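Local coordinates for protein trimethylamine-N-oxide reductase (Haemophilus influenzae, PDB 7L5I) that probably reduces trimethylamine N-oxide and related oxides at a molybdenum centre carried by two molybdopterin guanine dinucleotide cofactors, at residues 129-140 and 157-168; 439-447 and 777-785. All blocks are in the same frame, centred on the assembly; numbering follows the deposited sequence.

Interaction 1 of 2, residues 129-140 and 157-168; sequences RDEHGSTGIFAG and LQRYMNATGGFV
Phe138, in the short strand 137-138, and Val168, in the loop beyond helix 153-163, form a single backbone bridge with the bonding pattern of parallel strands. Val168 N gives to Ile137 O (2.8 Å), and Ala139 N gives to Val168 O (3.1 Å). Next to this bridge, Val168 CG2 reaches Thr135 CA at 3.5 Å. Ala139 CB touches Phe167 CD2 and Met161 CG, which approach roughly at right angles, and Leu157 CD2; a small methyl suits a place shared by a ring and two aliphatic chains. Gln158, extended beyond CG, sends NE2 to Ala139 O (3.0 Å, 165°), with the acceptor close to its amide plane. Arg129 is likewise extended from CG to NE and turns its guanidinium end-on, so that NH1 and NH2 both hold Gly166 O at 3.0 Å. Ile137 CD1 lies over the centre of one guanidinium face and Thr164 O over the rim of the other. A water at the edge accepts from NE and joins Tyr160 OH and Thr164 OG1. Gly165 and Gly166 adopt backbone angles that only glycine tolerates easily. The side chain of Leu157 lies about 8 Å from a bound MGD. The whole is a helix whose following loop makes one parallel bridge to strand 137-138, outermost in a mixed beta sheet.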
# COMPACT_ATOMS: atom_id res chain seq x y z
N ARG A 129 -19.55 -23.15 -9.16
CA ARG A 129 -19.48 -23.00 -10.61
C ARG A 129 -20.70 -23.61 -11.29
O ARG A 129 -21.22 -23.06 -12.26
CB ARG A 129 -18.21 -23.64 -11.15
CG ARG A 129 -16.95 -22.88 -10.76
CD ARG A 129 -15.81 -23.31 -11.64
NE ARG A 129 -14.57 -22.60 -11.36
CZ ARG A 129 -14.32 -21.35 -11.74
NH1 ARG A 129 -15.21 -20.64 -12.40
NH2 ARG A 129 -13.14 -20.81 -11.45
N ASP A 130 -21.17 -24.75 -10.79
CA ASP A 130 -22.31 -25.41 -11.42
C ASP A 130 -23.60 -24.65 -11.18
O ASP A 130 -24.48 -24.60 -12.05
CB ASP A 130 -22.43 -26.84 -10.89
CG ASP A 130 -21.38 -27.78 -11.48
OD1 ASP A 130 -20.76 -27.42 -12.51
OD2 ASP A 130 -21.18 -28.87 -10.92
N GLU A 131 -23.75 -24.05 -10.00
CA GLU A 131 -24.99 -23.40 -9.62
C GLU A 131 -25.01 -21.91 -9.95
O GLU A 131 -26.09 -21.37 -10.21
CB GLU A 131 -25.25 -23.61 -8.11
CG GLU A 131 -25.40 -25.11 -7.72
CD GLU A 131 -25.63 -25.36 -6.22
OE1 GLU A 131 -25.82 -26.54 -5.85
OE2 GLU A 131 -25.62 -24.40 -5.42
N HIS A 132 -23.86 -21.24 -9.97
CA HIS A 132 -23.81 -19.80 -10.21
C HIS A 132 -22.79 -19.34 -11.23
O HIS A 132 -22.93 -18.23 -11.76
CB HIS A 132 -23.55 -19.07 -8.89
CG HIS A 132 -24.61 -19.34 -7.87
ND1 HIS A 132 -24.40 -20.14 -6.77
CD2 HIS A 132 -25.90 -18.94 -7.81
CE1 HIS A 132 -25.52 -20.21 -6.06
NE2 HIS A 132 -26.44 -19.48 -6.67
N GLY A 133 -21.76 -20.11 -11.50
CA GLY A 133 -20.80 -19.76 -12.52
C GLY A 133 -19.74 -18.85 -11.95
O GLY A 133 -19.67 -18.61 -10.73
N SER A 134 -18.93 -18.29 -12.84
CA SER A 134 -17.76 -17.53 -12.41
C SER A 134 -18.14 -16.25 -11.69
O SER A 134 -17.36 -15.77 -10.85
CB SER A 134 -16.90 -17.21 -13.63
OG SER A 134 -17.58 -16.26 -14.43
N THR A 135 -19.30 -15.68 -11.98
CA THR A 135 -19.72 -14.48 -11.27
C THR A 135 -20.16 -14.75 -9.83
O THR A 135 -20.50 -13.78 -9.14
CB THR A 135 -20.84 -13.79 -12.05
OG1 THR A 135 -21.93 -14.70 -12.27
CG2 THR A 135 -20.31 -13.32 -13.42
N GLY A 136 -20.12 -15.99 -9.35
CA GLY A 136 -20.32 -16.30 -7.95
C GLY A 136 -19.06 -16.53 -7.14
O GLY A 136 -19.15 -16.80 -5.94
N ILE A 137 -17.88 -16.39 -7.75
CA ILE A 137 -16.60 -16.64 -7.08
C ILE A 137 -15.79 -15.35 -7.06
O ILE A 137 -15.46 -14.81 -8.12
CB ILE A 137 -15.80 -17.75 -7.80
CG1 ILE A 137 -16.57 -19.06 -7.78
CG2 ILE A 137 -14.40 -17.89 -7.18
CD1 ILE A 137 -15.91 -20.11 -8.65
N PHE A 138 -15.44 -14.88 -5.87
CA PHE A 138 -14.57 -13.72 -5.75
C PHE A 138 -13.15 -14.19 -5.47
O PHE A 138 -12.91 -14.89 -4.48
CB PHE A 138 -15.00 -12.75 -4.65
CG PHE A 138 -14.14 -11.54 -4.60
CD1 PHE A 138 -14.23 -10.59 -5.63
CD2 PHE A 138 -13.18 -11.36 -3.61
CE1 PHE A 138 -13.41 -9.47 -5.64
CE2 PHE A 138 -12.35 -10.24 -3.63
CZ PHE A 138 -12.47 -9.30 -4.65
N ALA A 139 -12.21 -13.82 -6.34
CA ALA A 139 -10.80 -14.14 -6.14
C ALA A 139 -9.93 -12.94 -6.49
O ALA A 139 -8.80 -13.11 -6.97
CB ALA A 139 -10.40 -15.38 -6.95
N GLY A 140 -10.43 -11.72 -6.24
CA GLY A 140 -9.58 -10.54 -6.32
C GLY A 140 -8.35 -10.66 -5.44
O GLY A 140 -7.25 -10.26 -5.83
N LEU A 157 -3.31 -18.09 -7.83
CA LEU A 157 -4.73 -18.31 -7.59
C LEU A 157 -5.57 -17.89 -8.79
O LEU A 157 -6.47 -18.62 -9.22
CB LEU A 157 -5.16 -17.52 -6.36
CG LEU A 157 -6.67 -17.35 -6.14
CD1 LEU A 157 -7.39 -18.70 -5.92
CD2 LEU A 157 -6.91 -16.44 -4.95
N GLN A 158 -5.28 -16.70 -9.34
CA GLN A 158 -6.11 -16.23 -10.44
C GLN A 158 -5.88 -17.06 -11.69
O GLN A 158 -6.81 -17.26 -12.47
CB GLN A 158 -5.86 -14.74 -10.67
CG GLN A 158 -6.36 -13.93 -9.48
CD GLN A 158 -6.26 -12.46 -9.65
OE1 GLN A 158 -5.59 -11.97 -10.57
NE2 GLN A 158 -6.91 -11.71 -8.76
N ARG A 159 -4.65 -17.54 -11.88
CA ARG A 159 -4.34 -18.46 -12.97
C ARG A 159 -5.18 -19.73 -12.86
O ARG A 159 -5.74 -20.20 -13.86
CB ARG A 159 -2.86 -18.81 -12.96
CG ARG A 159 -2.40 -19.59 -14.19
CD ARG A 159 -0.90 -19.86 -14.09
NE ARG A 159 -0.45 -20.70 -15.19
CZ ARG A 159 -0.08 -20.23 -16.37
NH1 ARG A 159 -0.05 -18.92 -16.60
NH2 ARG A 159 0.29 -21.07 -17.33
N TYR A 160 -5.27 -20.30 -11.66
CA TYR A 160 -6.13 -21.46 -11.46
C TYR A 160 -7.59 -21.12 -11.71
O TYR A 160 -8.31 -21.90 -12.35
CB TYR A 160 -5.93 -22.00 -10.03
CG TYR A 160 -7.08 -22.87 -9.60
CD1 TYR A 160 -7.19 -24.17 -10.03
CD2 TYR A 160 -8.08 -22.37 -8.79
CE1 TYR A 160 -8.26 -24.96 -9.65
CE2 TYR A 160 -9.15 -23.14 -8.41
CZ TYR A 160 -9.25 -24.43 -8.84
OH TYR A 160 -10.33 -25.19 -8.44
N MET A 161 -8.05 -19.97 -11.22
CA MET A 161 -9.46 -19.61 -11.39
C MET A 161 -9.78 -19.42 -12.87
O MET A 161 -10.84 -19.85 -13.34
CB MET A 161 -9.78 -18.34 -10.61
CG MET A 161 -9.85 -18.58 -9.11
SD MET A 161 -11.21 -19.69 -8.64
CE MET A 161 -10.96 -19.77 -6.87
N ASN A 162 -8.85 -18.82 -13.61
CA ASN A 162 -9.08 -18.64 -15.04
C ASN A 162 -9.06 -19.96 -15.79
O ASN A 162 -9.86 -20.16 -16.69
CB ASN A 162 -8.06 -17.67 -15.62
CG ASN A 162 -8.45 -16.24 -15.40
OD1 ASN A 162 -9.63 -15.93 -15.30
ND2 ASN A 162 -7.47 -15.36 -15.32
N ALA A 163 -8.16 -20.86 -15.41
CA ALA A 163 -8.13 -22.17 -16.06
C ALA A 163 -9.39 -22.98 -15.81
O ALA A 163 -9.69 -23.89 -16.59
CB ALA A 163 -6.92 -22.97 -15.59
N THR A 164 -10.13 -22.71 -14.74
CA THR A 164 -11.34 -23.44 -14.42
C THR A 164 -12.63 -22.68 -14.70
O THR A 164 -13.69 -23.13 -14.30
CB THR A 164 -11.32 -23.91 -12.96
OG1 THR A 164 -11.08 -22.80 -12.05
CG2 THR A 164 -10.23 -24.98 -12.75
N GLY A 165 -12.56 -21.54 -15.40
CA GLY A 165 -13.78 -20.89 -15.85
C GLY A 165 -13.88 -19.40 -15.61
O GLY A 165 -14.78 -18.75 -16.15
N GLY A 166 -13.00 -18.85 -14.80
CA GLY A 166 -13.01 -17.41 -14.52
C GLY A 166 -13.44 -17.11 -13.09
O GLY A 166 -13.73 -18.00 -12.29
N PHE A 167 -13.46 -15.81 -12.79
CA PHE A 167 -13.76 -15.34 -11.44
C PHE A 167 -14.06 -13.86 -11.50
O PHE A 167 -13.73 -13.17 -12.47
CB PHE A 167 -12.58 -15.57 -10.49
CG PHE A 167 -11.36 -14.77 -10.85
CD1 PHE A 167 -10.51 -15.18 -11.88
CD2 PHE A 167 -11.06 -13.59 -10.18
CE1 PHE A 167 -9.38 -14.41 -12.22
CE2 PHE A 167 -9.94 -12.82 -10.52
CZ PHE A 167 -9.09 -13.23 -11.52
N VAL A 168 -14.63 -13.35 -10.41
CA VAL A 168 -14.81 -11.91 -10.23
C VAL A 168 -13.57 -11.33 -9.56
O VAL A 168 -13.20 -11.78 -8.47
CB VAL A 168 -16.05 -11.61 -9.37
CG1 VAL A 168 -16.18 -10.11 -9.20
CG2 VAL A 168 -17.34 -12.22 -9.95
O HOH W 1 -12.79 -24.21 -9.80

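Interaction 2 of 2, residues 439-447 and 777-785; sequences GKKIQYNGT and TSKLAQGNS
Tyr444 turns the edge of its ring to Ala781: CE1 lies 3.4 Å from Ala781 O, and Ala781 C and Gln782 CG also lie near the ring plane. Asn445 CB covers the centre of one face. With CG anti to the backbone N (chi1 167°), the ring swings back toward the loop although its CB departs from it. The second flat group is the amide of Gln782, bent at chi2, whose NE2 makes a nearly straight bond to Gln443 O (2.8 Å, 167°), the acceptor lying 7° from the amide plane. The flexible two-methylene chain of glutamine lets its flat amide reach a strand carbonyl. Beside it, Asn445 N gives to Lys779 O at 3.2 Å, in the carbonyl plane, and Tyr444 CA makes a CA-H...O contact with the same oxygen. Leu780 CD1 meets Asn445 OD1 (3.5 Å), an oxygen that also accepts from His185 NE2. Gln443 CB and Lys779 CB pack at 4.1 Å, while their polar ends turn to Tyr643 and Asn644. Ser778 OG accepts from Leu780 N (3.0 Å), an ST turn that shapes the loop. Asn445 and Gly446 occupy the centre of a type I' turn, where left-handed backbone angles favour Asn and Gly; Thr447 N and OG1 both bind Tyr444 O. This is a beta hairpin with a two-residue turn, whose first strand end and Asn445 dock on a loop of the dinucleotide-binding domain.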
# COMPACT_ATOMS: atom_id res chain seq x y z
N GLY A 439 -26.43 -6.93 -6.06
CA GLY A 439 -27.35 -6.16 -6.87
C GLY A 439 -27.32 -4.66 -6.64
O GLY A 439 -27.87 -3.91 -7.45
N LYS A 440 -26.71 -4.21 -5.55
CA LYS A 440 -26.59 -2.78 -5.28
C LYS A 440 -25.83 -2.11 -6.41
O LYS A 440 -24.90 -2.69 -6.97
CB LYS A 440 -25.90 -2.57 -3.94
CG LYS A 440 -25.79 -1.14 -3.48
CD LYS A 440 -25.38 -1.13 -2.02
CE LYS A 440 -24.79 0.17 -1.55
NZ LYS A 440 -24.71 0.09 -0.04
N LYS A 441 -26.23 -0.89 -6.74
CA LYS A 441 -25.55 -0.13 -7.78
C LYS A 441 -24.84 1.07 -7.18
O LYS A 441 -25.35 1.69 -6.24
CB LYS A 441 -26.53 0.34 -8.85
CG LYS A 441 -27.43 -0.76 -9.36
CD LYS A 441 -27.99 -0.45 -10.74
CE LYS A 441 -29.09 -1.44 -11.14
NZ LYS A 441 -28.66 -2.41 -12.20
N ILE A 442 -23.66 1.39 -7.71
CA ILE A 442 -22.91 2.57 -7.32
C ILE A 442 -22.40 3.28 -8.57
O ILE A 442 -22.30 2.70 -9.66
CB ILE A 442 -21.72 2.24 -6.38
CG1 ILE A 442 -20.68 1.39 -7.12
CG2 ILE A 442 -22.20 1.54 -5.14
CD1 ILE A 442 -19.41 1.20 -6.31
N GLN A 443 -22.06 4.55 -8.39
CA GLN A 443 -21.42 5.34 -9.44
C GLN A 443 -19.91 5.22 -9.30
O GLN A 443 -19.39 5.16 -8.18
CB GLN A 443 -21.86 6.80 -9.33
CG GLN A 443 -23.18 7.11 -10.04
CD GLN A 443 -23.04 7.01 -11.56
OE1 GLN A 443 -22.12 7.59 -12.17
NE2 GLN A 443 -23.94 6.25 -12.17
N TYR A 444 -19.22 5.20 -10.44
CA TYR A 444 -17.76 5.05 -10.45
C TYR A 444 -17.22 5.65 -11.74
O TYR A 444 -17.49 5.12 -12.83
CB TYR A 444 -17.34 3.58 -10.32
CG TYR A 444 -15.87 3.34 -10.63
CD1 TYR A 444 -14.87 3.73 -9.74
CD2 TYR A 444 -15.49 2.74 -11.81
CE1 TYR A 444 -13.53 3.52 -10.03
CE2 TYR A 444 -14.16 2.53 -12.12
CZ TYR A 444 -13.18 2.91 -11.22
OH TYR A 444 -11.84 2.69 -11.56
N ASN A 445 -16.47 6.75 -11.61
CA ASN A 445 -15.73 7.34 -12.71
C ASN A 445 -16.58 7.49 -13.97
O ASN A 445 -16.13 7.19 -15.08
CB ASN A 445 -14.47 6.53 -13.01
CG ASN A 445 -13.41 7.34 -13.76
OD1 ASN A 445 -13.44 8.56 -13.75
ND2 ASN A 445 -12.46 6.65 -14.37
N GLY A 446 -17.80 7.97 -13.79
CA GLY A 446 -18.68 8.24 -14.91
C GLY A 446 -19.49 7.07 -15.40
O GLY A 446 -20.22 7.22 -16.39
N THR A 447 -19.38 5.92 -14.75
CA THR A 447 -20.16 4.73 -15.11
C THR A 447 -20.95 4.26 -13.90
O THR A 447 -20.76 4.73 -12.78
CB THR A 447 -19.26 3.60 -15.62
OG1 THR A 447 -18.58 2.99 -14.51
CG2 THR A 447 -18.22 4.11 -16.61
N THR A 777 -13.99 7.27 -1.42
CA THR A 777 -13.45 8.63 -1.41
C THR A 777 -14.45 9.62 -1.98
O THR A 777 -14.67 10.71 -1.43
CB THR A 777 -12.13 8.68 -2.19
OG1 THR A 777 -12.29 8.07 -3.48
CG2 THR A 777 -11.04 7.93 -1.42
N SER A 778 -15.07 9.25 -3.08
CA SER A 778 -16.07 10.04 -3.79
C SER A 778 -16.58 9.13 -4.90
O SER A 778 -16.08 8.03 -5.11
CB SER A 778 -15.51 11.34 -4.37
OG SER A 778 -14.86 11.13 -5.61
N LYS A 779 -17.58 9.62 -5.65
CA LYS A 779 -18.08 8.84 -6.76
C LYS A 779 -17.08 8.76 -7.91
O LYS A 779 -17.23 7.89 -8.76
CB LYS A 779 -19.40 9.43 -7.27
CG LYS A 779 -20.47 9.37 -6.20
CD LYS A 779 -21.76 10.01 -6.70
CE LYS A 779 -22.83 9.85 -5.66
NZ LYS A 779 -22.68 10.86 -4.60
N LEU A 780 -16.06 9.61 -7.93
CA LEU A 780 -15.09 9.54 -9.02
C LEU A 780 -14.29 8.24 -8.93
O LEU A 780 -14.28 7.44 -9.87
CB LEU A 780 -14.16 10.75 -9.00
CG LEU A 780 -13.23 10.71 -10.22
CD1 LEU A 780 -13.98 11.16 -11.45
CD2 LEU A 780 -12.02 11.56 -10.01
N ALA A 781 -13.60 8.03 -7.81
CA ALA A 781 -12.69 6.89 -7.71
C ALA A 781 -13.17 5.77 -6.81
O ALA A 781 -12.66 4.65 -6.92
CB ALA A 781 -11.33 7.37 -7.18
N GLN A 782 -14.08 6.05 -5.88
CA GLN A 782 -14.49 5.09 -4.86
C GLN A 782 -13.29 4.41 -4.20
O GLN A 782 -13.29 3.19 -3.98
CB GLN A 782 -15.43 4.05 -5.48
CG GLN A 782 -16.70 4.63 -6.06
CD GLN A 782 -17.74 4.96 -4.98
OE1 GLN A 782 -17.48 4.86 -3.80
NE2 GLN A 782 -18.94 5.36 -5.42
N GLY A 783 -12.27 5.21 -3.84
CA GLY A 783 -11.12 4.69 -3.12
C GLY A 783 -11.43 4.47 -1.65
O GLY A 783 -12.48 4.86 -1.15
N ASN A 784 -10.51 3.83 -0.94
CA ASN A 784 -10.71 3.63 0.50
C ASN A 784 -10.36 4.90 1.27
O ASN A 784 -9.50 5.69 0.85
CB ASN A 784 -9.93 2.41 1.00
CG ASN A 784 -8.41 2.62 1.06
OD1 ASN A 784 -7.82 2.68 2.14
ND2 ASN A 784 -7.77 2.71 -0.11
N SER A 785 -11.04 5.12 2.41
CA SER A 785 -11.01 6.41 3.10
C SER A 785 -10.70 6.33 4.60
O SER A 785 -11.38 6.94 5.42
CB SER A 785 -12.36 7.12 2.91
OG SER A 785 -12.69 7.25 1.55

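From the N terminus, interaction 1 comes first and is local: it closes a loop of 16 residues, bringing the chain after helix 153-163 back to strand 137-138. Interaction 2 opens later and spans 329 residues, so the two are in series and neither nest nor cross. Its long loop holds strand 456-460, which hydrogen-bonds to Phe138, and strands 483-488 and 500-503 of the same mixed sheet. Strand 426-427 lies near both contacts, Phe426 meeting Phe138 and Pro427 touching Tyr444. With centres 24 Å apart and nearest atoms about 10 Å, the contacts do not touch; one ties a helix to a sheet edge, the other joins hairpin 441-450 to the loop between strands 762-763 and 790-795.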